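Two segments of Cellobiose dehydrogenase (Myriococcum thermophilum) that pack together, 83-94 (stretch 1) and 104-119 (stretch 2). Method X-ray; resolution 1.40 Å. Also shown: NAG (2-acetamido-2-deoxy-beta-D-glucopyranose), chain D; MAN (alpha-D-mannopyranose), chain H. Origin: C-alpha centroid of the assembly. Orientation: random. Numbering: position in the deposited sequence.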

ATOM      1  N   TRP A  83       9.477  -2.675   0.600  1.00 20.19           N
ATOM      2  CA  TRP A  83      10.877  -2.330   0.336  1.00 19.79           C
ATOM      3  C   TRP A  83      11.482  -3.391  -0.577  1.00 21.58           C
ATOM      4  O   TRP A  83      11.021  -4.530  -0.594  1.00 21.04           O
ATOM      5  CB  TRP A  83      11.674  -2.239   1.648  1.00 20.98           C
ATOM      6  CG  TRP A  83      11.857  -3.567   2.312  1.00 20.99           C
ATOM      7  CD1 TRP A  83      12.938  -4.408   2.208  1.00 22.33           C
ATOM      8  CD2 TRP A  83      10.909  -4.232   3.153  1.00 22.31           C
ATOM      9  NE1 TRP A  83      12.712  -5.551   2.937  1.00 23.57           N
ATOM     10  CE2 TRP A  83      11.473  -5.464   3.525  1.00 23.78           C
ATOM     11  CE3 TRP A  83       9.631  -3.898   3.624  1.00 23.40           C
ATOM     12  CZ2 TRP A  83      10.813  -6.362   4.365  1.00 25.19           C
ATOM     13  CZ3 TRP A  83       8.977  -4.788   4.458  1.00 24.13           C
ATOM     14  CH2 TRP A  83       9.571  -6.011   4.817  1.00 24.17           C
ATOM     15  N   PRO A  84      12.493  -3.013  -1.365  1.00 22.38           N
ATOM     16  CA  PRO A  84      13.156  -3.972  -2.246  1.00 23.39           C
ATOM     17  C   PRO A  84      14.464  -4.473  -1.648  1.00 24.59           C
ATOM     18  O   PRO A  84      15.130  -3.771  -0.875  1.00 25.35           O
ATOM     19  CB  PRO A  84      13.440  -3.142  -3.494  1.00 23.63           C
ATOM     20  CG  PRO A  84      13.725  -1.757  -2.931  1.00 21.98           C
ATOM     21  CD  PRO A  84      12.935  -1.626  -1.628  1.00 20.70           C
ATOM     22  N   HIS A  85      14.815  -5.701  -1.992  1.00 26.94           N
ATOM     23  CA  HIS A  85      16.132  -6.218  -1.681  1.00 30.19           C
ATOM     24  C   HIS A  85      16.494  -7.093  -2.849  1.00 31.27           C
ATOM     25  O   HIS A  85      15.748  -8.008  -3.180  1.00 30.61           O
ATOM     26  CB  HIS A  85      16.137  -7.019  -0.383  1.00 31.85           C
ATOM     27  CG  HIS A  85      17.506  -7.456   0.033  1.00 34.24           C
ATOM     28  ND1 HIS A  85      17.993  -8.723  -0.214  1.00 37.08           N
ATOM     29  CD2 HIS A  85      18.507  -6.778   0.642  1.00 36.27           C
ATOM     30  CE1 HIS A  85      19.229  -8.812   0.246  1.00 36.59           C
ATOM     31  NE2 HIS A  85      19.567  -7.645   0.766  1.00 38.13           N
ATOM     32  N   GLU A  86      17.633  -6.799  -3.472  1.00 33.33           N
ATOM     33  CA  GLU A  86      17.993  -7.376  -4.762  1.00 37.22           C
ATOM     34  C   GLU A  86      16.887  -7.118  -5.778  1.00 35.78           C
ATOM     35  O   GLU A  86      16.578  -5.966  -6.076  1.00 37.47           O
ATOM     36  CB  GLU A  86      18.315  -8.867  -4.641  1.00 40.95           C
ATOM     37  CG  GLU A  86      19.317  -9.171  -3.538  1.00 44.26           C
ATOM     38  CD  GLU A  86      20.126 -10.415  -3.812  1.00 47.67           C
ATOM     39  OE1 GLU A  86      21.066 -10.338  -4.633  1.00 50.14           O
ATOM     40  OE2 GLU A  86      19.828 -11.467  -3.204  1.00 48.51           O
ATOM     41  N   ASP A  87      16.282  -8.179  -6.298  1.00 34.49           N
ATOM     42  CA  ASP A  87      15.242  -8.013  -7.303  1.00 32.72           C
ATOM     43  C   ASP A  87      13.871  -8.421  -6.778  1.00 29.61           C
ATOM     44  O   ASP A  87      12.960  -8.672  -7.555  1.00 31.46           O
ATOM     45  CB  ASP A  87      15.571  -8.806  -8.567  1.00 35.36           C
ATOM     46  CG  ASP A  87      14.861  -8.263  -9.792  1.00 39.49           C
ATOM     47  OD1 ASP A  87      14.775  -7.022  -9.928  1.00 41.42           O
ATOM     48  OD2 ASP A  87      14.378  -9.073 -10.615  1.00 41.58           O
ATOM     49  N   THR A  88      13.733  -8.460  -5.456  1.00 26.49           N
ATOM     50  CA  THR A  88      12.474  -8.837  -4.816  1.00 26.85           C
ATOM     51  C   THR A  88      11.891  -7.652  -4.050  1.00 25.22           C
ATOM     52  O   THR A  88      12.627  -6.891  -3.422  1.00 25.80           O
ATOM     53  CB  THR A  88      12.694 -10.018  -3.844  1.00 28.33           C
ATOM     54  OG1 THR A  88      13.210 -11.143  -4.568  1.00 30.99           O
ATOM     55  CG2 THR A  88      11.387 -10.427  -3.163  1.00 27.23           C
ATOM     56  N   VAL A  89      10.571  -7.489  -4.122  1.00 24.00           N
ATOM     57  CA  VAL A  89       9.881  -6.547  -3.250  1.00 21.93           C
ATOM     58  C   VAL A  89       9.191  -7.303  -2.129  1.00 22.76           C
ATOM     59  O   VAL A  89       8.428  -8.244  -2.370  1.00 23.68           O
ATOM     60  CB  VAL A  89       8.865  -5.671  -4.014  1.00 20.55           C
ATOM     61  CG1 VAL A  89       8.170  -4.698  -3.057  1.00 21.37           C
ATOM     62  CG2 VAL A  89       9.596  -4.897  -5.108  1.00 21.76           C
ATOM     63  N   TYR A  90       9.482  -6.892  -0.899  1.00 22.12           N
ATOM     64  CA  TYR A  90       8.855  -7.490   0.274  1.00 21.53           C
ATOM     65  C   TYR A  90       7.809  -6.564   0.845  1.00 21.16           C
ATOM     66  O   TYR A  90       7.872  -5.350   0.657  1.00 20.68           O
ATOM     67  CB  TYR A  90       9.904  -7.752   1.350  1.00 25.49           C
ATOM     68  CG  TYR A  90      10.922  -8.785   0.975  1.00 27.64           C
ATOM     69  CD1 TYR A  90      12.075  -8.429   0.299  1.00 28.20           C
ATOM     70  CD2 TYR A  90      10.738 -10.120   1.297  1.00 28.51           C
ATOM     71  CE1 TYR A  90      13.018  -9.371  -0.041  1.00 30.69           C
ATOM     72  CE2 TYR A  90      11.671 -11.071   0.956  1.00 30.12           C
ATOM     73  CZ  TYR A  90      12.814 -10.689   0.287  1.00 30.95           C
ATOM     74  OH  TYR A  90      13.767 -11.620  -0.057  1.00 33.42           O
ATOM     75  N   THR A  91       6.837  -7.145   1.541  1.00 21.43           N
ATOM     76  CA  THR A  91       5.910  -6.358   2.345  1.00 20.41           C
ATOM     77  C   THR A  91       5.824  -6.903   3.762  1.00 19.93           C
ATOM     78  O   THR A  91       6.135  -8.080   4.014  1.00 21.20           O
ATOM     79  CB  THR A  91       4.497  -6.301   1.727  1.00 21.13           C
ATOM     80  OG1 THR A  91       3.947  -7.624   1.610  1.00 21.74           O
ATOM     81  CG2 THR A  91       4.546  -5.651   0.344  1.00 21.50           C
ATOM     82  N   SER A  92       5.383  -6.051   4.687  1.00 19.78           N
ATOM     83  CA  SER A  92       5.063  -6.482   6.037  1.00 19.80           C
ATOM     84  C   SER A  92       3.815  -5.754   6.474  1.00 19.82           C
ATOM     85  O   SER A  92       3.743  -4.536   6.347  1.00 20.49           O
ATOM     86  CB  SER A  92       6.213  -6.149   6.996  1.00 20.82           C
ATOM     87  OG  SER A  92       5.884  -6.508   8.332  1.00 23.94           O
ATOM     88  N   LEU A  93       2.823  -6.505   6.959  1.00 20.56           N
ATOM     89  CA  LEU A  93       1.614  -5.931   7.525  1.00 21.11           C
ATOM     90  C   LEU A  93       1.871  -5.593   8.992  1.00 22.29           C
ATOM     91  O   LEU A  93       2.274  -6.448   9.785  1.00 23.59           O
ATOM     92  CB  LEU A  93       0.443  -6.915   7.382  1.00 20.80           C
ATOM     93  CG  LEU A  93      -0.019  -7.166   5.943  1.00 21.83           C
ATOM     94  CD1 LEU A  93      -0.853  -8.441   5.817  1.00 23.96           C
ATOM     95  CD2 LEU A  93      -0.842  -5.979   5.496  1.00 22.19           C
ATOM     96  N   ARG A  94       1.624  -4.346   9.357  1.00 22.63           N
ATOM     97  CA  ARG A  94       2.077  -3.834  10.645  1.00 22.55           C
ATOM     98  C   ARG A  94       0.944  -3.096  11.345  1.00 22.65           C
ATOM     99  O   ARG A  94      -0.067  -2.781  10.726  1.00 21.85           O
ATOM    100  CB  ARG A  94       3.279  -2.898  10.450  1.00 23.66           C
ATOM    101  CG  ARG A  94       4.554  -3.609  10.003  1.00 23.92           C
ATOM    102  CD  ARG A  94       5.317  -4.179  11.172  1.00 25.64           C
ATOM    103  NE  ARG A  94       6.265  -5.211  10.763  1.00 24.97           N
ATOM    104  CZ  ARG A  94       7.184  -5.719  11.571  1.00 24.88           C
ATOM    105  NH1 ARG A  94       7.306  -5.242  12.806  1.00 24.25           N
ATOM    106  NH2 ARG A  94       7.993  -6.679  11.143  1.00 25.44           N
ATOM    107  N   VAL A 104       4.130  -6.513  14.138  1.00 28.14           N
ATOM    108  CA  VAL A 104       3.503  -7.367  13.143  1.00 27.55           C
ATOM    109  C   VAL A 104       2.020  -7.418  13.444  1.00 27.42           C
ATOM    110  O   VAL A 104       1.616  -7.589  14.598  1.00 28.54           O
ATOM    111  CB  VAL A 104       4.102  -8.785  13.172  1.00 27.73           C
ATOM    112  CG1 VAL A 104       3.232  -9.748  12.404  1.00 29.10           C
ATOM    113  CG2 VAL A 104       5.512  -8.768  12.610  1.00 27.53           C
ATOM    114  N   TYR A 105       1.211  -7.228  12.409  1.00 27.01           N
ATOM    115  CA  TYR A 105      -0.229  -7.226  12.558  1.00 26.66           C
ATOM    116  C   TYR A 105      -0.708  -8.617  12.961  1.00 28.86           C
ATOM    117  O   TYR A 105      -0.344  -9.603  12.319  1.00 29.26           O
ATOM    118  CB  TYR A 105      -0.862  -6.831  11.227  1.00 25.60           C
ATOM    119  CG  TYR A 105      -2.357  -6.927  11.216  1.00 25.33           C
ATOM    120  CD1 TYR A 105      -3.127  -6.248  12.151  1.00 26.24           C
ATOM    121  CD2 TYR A 105      -3.001  -7.689  10.252  1.00 24.98           C
ATOM    122  CE1 TYR A 105      -4.514  -6.338  12.128  1.00 26.81           C
ATOM    123  CE2 TYR A 105      -4.372  -7.785  10.212  1.00 26.25           C
ATOM    124  CZ  TYR A 105      -5.127  -7.111  11.153  1.00 26.58           C
ATOM    125  OH  TYR A 105      -6.491  -7.218  11.093  1.00 28.00           O
ATOM    126  N   GLU A 106      -1.522  -8.698  14.014  1.00 30.12           N
ATOM    127  CA  GLU A 106      -1.987  -9.986  14.540  1.00 33.06           C
ATOM    128  C   GLU A 106      -3.234 -10.555  13.860  1.00 32.53           C
ATOM    129  O   GLU A 106      -3.607 -11.699  14.117  1.00 34.09           O
ATOM    130  CB  GLU A 106      -2.205  -9.896  16.059  1.00 37.31           C
ATOM    131  CG  GLU A 106      -0.904  -9.704  16.824  1.00 41.03           C
ATOM    132  CD  GLU A 106      -1.092  -9.120  18.214  1.00 45.11           C
ATOM    133  OE1 GLU A 106      -2.243  -9.063  18.707  1.00 46.67           O
ATOM    134  OE2 GLU A 106      -0.071  -8.715  18.816  1.00 46.62           O
ATOM    135  N   GLY A 107      -3.882  -9.775  13.003  1.00 31.84           N
ATOM    136  CA  GLY A 107      -5.108 -10.228  12.346  1.00 31.86           C
ATOM    137  C   GLY A 107      -4.831 -11.097  11.132  1.00 32.16           C
ATOM    138  O   GLY A 107      -3.677 -11.434  10.864  1.00 33.29           O
ATOM    139  N   ASP A 108      -5.883 -11.440  10.387  1.00 31.30           N
ATOM    140  CA  ASP A 108      -5.785 -12.447   9.326  1.00 30.73           C
ATOM    141  C   ASP A 108      -5.527 -11.905   7.905  1.00 29.67           C
ATOM    142  O   ASP A 108      -5.617 -12.646   6.928  1.00 31.92           O
ATOM    143  CB  ASP A 108      -7.030 -13.351   9.335  1.00 32.60           C
ATOM    144  CG  ASP A 108      -8.273 -12.643   8.834  1.00 34.87           C
ATOM    145  OD1 ASP A 108      -8.306 -11.396   8.823  1.00 35.80           O
ATOM    146  OD2 ASP A 108      -9.230 -13.343   8.452  1.00 36.70           O
ATOM    147  N   ALA A 109      -5.186 -10.630   7.792  1.00 26.57           N
ATOM    148  CA  ALA A 109      -4.864 -10.034   6.493  1.00 25.92           C
ATOM    149  C   ALA A 109      -3.695 -10.759   5.821  1.00 24.72           C
ATOM    150  O   ALA A 109      -2.817 -11.303   6.498  1.00 25.35           O
ATOM    151  CB  ALA A 109      -4.549  -8.547   6.660  1.00 25.33           C
ATOM    152  N   GLU A 110      -3.683 -10.779   4.489  1.00 23.54           N
ATOM    153  CA  GLU A 110      -2.590 -11.425   3.774  1.00 25.56           C
ATOM    154  C   GLU A 110      -2.317 -10.751   2.446  1.00 23.33           C
ATOM    155  O   GLU A 110      -3.248 -10.458   1.690  1.00 23.13           O
ATOM    156  CB  GLU A 110      -2.913 -12.893   3.535  1.00 30.48           C
ATOM    157  CG  GLU A 110      -1.822 -13.672   2.826  1.00 35.32           C
ATOM    158  CD  GLU A 110      -2.193 -15.134   2.698  1.00 39.45           C
ATOM    159  OE1 GLU A 110      -2.962 -15.617   3.557  1.00 42.49           O
ATOM    160  OE2 GLU A 110      -1.754 -15.792   1.727  1.00 39.72           O
ATOM    161  N   ILE A 111      -1.043 -10.489   2.163  1.00 22.05           N
ATOM    162  CA  ILE A 111      -0.671  -9.927   0.878  1.00 20.58           C
ATOM    163  C   ILE A 111      -0.079 -11.002  -0.025  1.00 20.56           C
ATOM    164  O   ILE A 111       0.767 -11.789   0.404  1.00 22.46           O
ATOM    165  CB  ILE A 111       0.351  -8.779   1.063  1.00 21.01           C
ATOM    166  CG1 ILE A 111      -0.363  -7.550   1.623  1.00 22.29           C
ATOM    167  CG2 ILE A 111       1.064  -8.467  -0.258  1.00 20.47           C
ATOM    168  CD1 ILE A 111       0.591  -6.422   2.042  1.00 22.64           C
ATOM    169  N   THR A 112      -0.565 -11.044  -1.264  1.00 21.16           N
ATOM    170  CA  THR A 112      -0.000 -11.860  -2.339  1.00 21.32           C
ATOM    171  C   THR A 112       0.345 -10.925  -3.510  1.00 21.80           C
ATOM    172  O   THR A 112      -0.267  -9.864  -3.660  1.00 21.93           O
ATOM    173  CB  THR A 112      -0.974 -12.982  -2.794  1.00 24.09           C
ATOM    174  OG1 THR A 112      -2.276 -12.423  -2.993  1.00 24.79           O
ATOM    175  CG2 THR A 112      -1.052 -14.077  -1.747  1.00 25.59           C
ATOM    176  N   GLN A 113       1.333 -11.293  -4.321  1.00 21.21           N
ATOM    177  CA  GLN A 113       1.814 -10.403  -5.375  1.00 21.79           C
ATOM    178  C   GLN A 113       1.387 -10.824  -6.773  1.00 22.54           C
ATOM    179  O   GLN A 113       1.364 -12.017  -7.104  1.00 23.49           O
ATOM    180  CB  GLN A 113       3.346 -10.280  -5.337  1.00 20.72           C
ATOM    181  CG  GLN A 113       3.856  -9.869  -3.982  1.00 21.58           C
ATOM    182  CD  GLN A 113       5.317  -9.454  -3.995  1.00 23.02           C
ATOM    183  OE1 GLN A 113       5.979  -9.469  -5.045  1.00 23.93           O
ATOM    184  NE2 GLN A 113       5.833  -9.075  -2.828  1.00 23.41           N
ATOM    185  N   VAL A 114       1.030  -9.825  -7.577  1.00 21.52           N
ATOM    186  CA  VAL A 114       0.764 -10.007  -8.997  1.00 21.47           C
ATOM    187  C   VAL A 114       2.068  -9.822  -9.766  1.00 22.32           C
ATOM    188  O   VAL A 114       2.451 -10.637 -10.591  1.00 24.21           O
ATOM    189  CB  VAL A 114      -0.267  -8.970  -9.491  1.00 21.28           C
ATOM    190  CG1 VAL A 114      -0.386  -8.996 -11.014  1.00 21.93           C
ATOM    191  CG2 VAL A 114      -1.625  -9.160  -8.791  1.00 22.08           C
ATOM    192  N   SER A 115       2.771  -8.739  -9.451  1.00 21.12           N
ATOM    193  CA  SER A 115       4.024  -8.424 -10.117  1.00 20.38           C
ATOM    194  C   SER A 115       4.794  -7.421  -9.299  1.00 21.51           C
ATOM    195  O   SER A 115       4.256  -6.766  -8.412  1.00 20.87           O
ATOM    196  CB  SER A 115       3.727  -7.831 -11.491  1.00 22.42           C
ATOM    197  OG  SER A 115       3.033  -6.605 -11.353  1.00 23.87           O
ATOM    198  N   SER A 116       6.072  -7.304  -9.612  1.00 22.04           N
ATOM    199  CA  SER A 116       6.916  -6.288  -9.005  1.00 22.12           C
ATOM    200  C   SER A 116       8.045  -5.895  -9.927  1.00 22.82           C
ATOM    201  O   SER A 116       8.378  -6.599 -10.875  1.00 23.57           O
ATOM    202  CB  SER A 116       7.478  -6.791  -7.675  1.00 23.20           C
ATOM    203  OG  SER A 116       8.347  -7.890  -7.865  1.00 25.05           O
ATOM    204  N   SER A 117       8.655  -4.760  -9.621  1.00 21.84           N
ATOM    205  CA  SER A 117       9.829  -4.344 -10.382  1.00 22.71           C
ATOM    206  C   SER A 117      10.757  -3.539  -9.503  1.00 23.29           C
ATOM    207  O   SER A 117      10.324  -2.814  -8.606  1.00 24.64           O
ATOM    208  CB  SER A 117       9.421  -3.518 -11.593  1.00 28.48           C
ATOM    209  OG  SER A 117       9.110  -2.200 -11.205  1.00 32.59           O
ATOM    210  N   VAL A 118      12.046  -3.702  -9.744  1.00 24.15           N
ATOM    211  CA  VAL A 118      13.039  -2.938  -9.018  1.00 25.44           C
ATOM    212  C   VAL A 118      14.043  -2.394 -10.006  1.00 26.75           C
ATOM    213  O   VAL A 118      14.640  -3.144 -10.780  1.00 27.26           O
ATOM    214  CB  VAL A 118      13.796  -3.818  -8.011  1.00 25.87           C
ATOM    215  CG1 VAL A 118      14.761  -2.975  -7.201  1.00 25.71           C
ATOM    216  CG2 VAL A 118      12.826  -4.552  -7.087  1.00 25.19           C
ATOM    217  N   ASN A 119      14.237  -1.085  -9.992  1.00 26.40           N
ATOM    218  CA  ASN A 119      15.403  -0.554 -10.682  1.00 27.24           C
ATOM    219  C   ASN A 119      16.176   0.373  -9.761  1.00 26.84           C
ATOM    220  O   ASN A 119      15.897   0.418  -8.570  1.00 28.00           O
ATOM    221  CB  ASN A 119      15.065   0.036 -12.057  1.00 30.59           C
ATOM    222  CG  ASN A 119      14.227   1.290 -11.995  1.00 34.30           C
ATOM    223  OD1 ASN A 119      14.161   1.980 -10.972  1.00 32.41           O
ATOM    224  ND2 ASN A 119      13.623   1.628 -13.129  1.00 40.36           N
TER
HETATM  225  C1  NAG D 402      12.479   2.449 -12.867  1.00 48.00           C
HETATM  226  C2  NAG D 402      12.050   3.041 -14.210  1.00 52.76           C
HETATM  227  C3  NAG D 402      10.730   3.791 -14.053  1.00 53.67           C
HETATM  228  C4  NAG D 402       9.681   2.875 -13.435  1.00 53.75           C
HETATM  229  C5  NAG D 402      10.212   2.318 -12.118  1.00 52.83           C
HETATM  230  C6  NAG D 402       9.278   1.329 -11.463  1.00 53.49           C
HETATM  231  C7  NAG D 402      13.920   3.533 -15.725  1.00 58.03           C
HETATM  232  C8  NAG D 402      14.914   4.561 -16.170  1.00 58.26           C
HETATM  233  N2  NAG D 402      13.076   3.912 -14.757  1.00 55.51           N
HETATM  234  O3  NAG D 402      10.283   4.264 -15.319  1.00 54.64           O
HETATM  235  O4  NAG D 402       8.470   3.584 -13.208  1.00 53.54           O
HETATM  236  O5  NAG D 402      11.443   1.624 -12.353  1.00 50.82           O
HETATM  237  O6  NAG D 402       8.009   1.917 -11.229  1.00 53.63           O
HETATM  238  O7  NAG D 402      13.880   2.408 -16.222  1.00 59.02           O
HETATM  239  C1  MAN H 406       1.322 -18.189  -1.564  1.00 40.93           C
HETATM  240  C2  MAN H 406      -0.024 -18.216  -2.345  1.00 41.56           C
HETATM  241  C3  MAN H 406      -1.179 -17.819  -1.419  1.00 42.59           C
HETATM  242  C4  MAN H 406      -1.162 -18.640  -0.114  1.00 43.81           C
HETATM  243  C5  MAN H 406       0.209 -18.468   0.563  1.00 45.02           C
HETATM  244  C6  MAN H 406       0.356 -19.251   1.863  1.00 47.66           C
HETATM  245  O2  MAN H 406      -0.355 -19.536  -2.837  1.00 41.53           O
HETATM  246  O3  MAN H 406      -2.445 -17.926  -2.064  1.00 42.44           O
HETATM  247  O4  MAN H 406      -2.185 -18.186   0.758  1.00 43.81           O
HETATM  248  O5  MAN H 406       1.248 -18.917  -0.360  1.00 43.20           O
HETATM  249  O6  MAN H 406       1.751 -19.469   2.100  1.00 49.19           O
HETATM  250  O   HOH W   1      10.883  -7.625  -8.774  1.00 35.38           O
HETATM  251  O   HOH W   2      12.482  -6.182 -11.152  1.00 39.23           O
HETATM  252  O   HOH W   3       8.767  -9.347  -5.569  1.00 22.49           O
HETATM  253  O   HOH W   4       4.757  -9.653  -0.093  1.00 21.86           O

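Two direct hydrogen bonds join the stretches, both short and nearly linear. Gln 113 NE2 donates to Val 89 O at 2.8 Å, with an N-H...O angle of 170°; chi1 m and chi2 t extend the side chain from strand 110-113 so that its amide meets a backbone carbonyl of strand 88-94. Tyr 105 N donates to Leu 93 O at 2.9 Å and 169°, beside the antiparallel bridge that pairs Arg 94 with Val 104.

The axes of strands 88-94 and 110-113 run nearly antiparallel (165°) but approach only to 8.0 Å, too far for backbone hydrogen bonds of a sheet. Between the two direct bonds, water 4 accepts from Gln 113 NE2 (3.0 Å) and lies 2.8 Å from Thr 91 OG1. From Val 89 toward the turn, water bridges the stretches. Water 3 accepts from Val 89 N (3.0 Å) and donates to Gln 113 OE1 (2.8 Å), so both ends of the Gln 113 amide serve the same residue, one directly and one through solvent. The same water lies 2.8 Å from Ser 116 OG, a hydroxyl that also bonds water 1 (2.7 Å), which donates to Asp 87 O (2.6 Å). Water 2 accepts from Val 118 N (2.9 Å) and donates to Asp 87 OD1 (2.7 Å).

Apolar packing fills two patches. Leu 93, the residue most covered by the opposing stretch (121 Å² of a summed 766 Å²), points its CA-to-CB bond sideways, yet its branched end reaches across: CD1 lies 3.8 Å from CB of the small Ala 109 and CD2 3.8 Å from Ile 111 CD1. At the other patch, Val 118 CG2 sits 3.8 Å from Val 89 CG2 and 3.9 Å from Pro 84 CB; these compact, beta-branched or cyclic side chains all point toward the opposing stretch. Val 104 CG2 covers one face of the Arg 94 guanidinium, 3.6 Å from NH2.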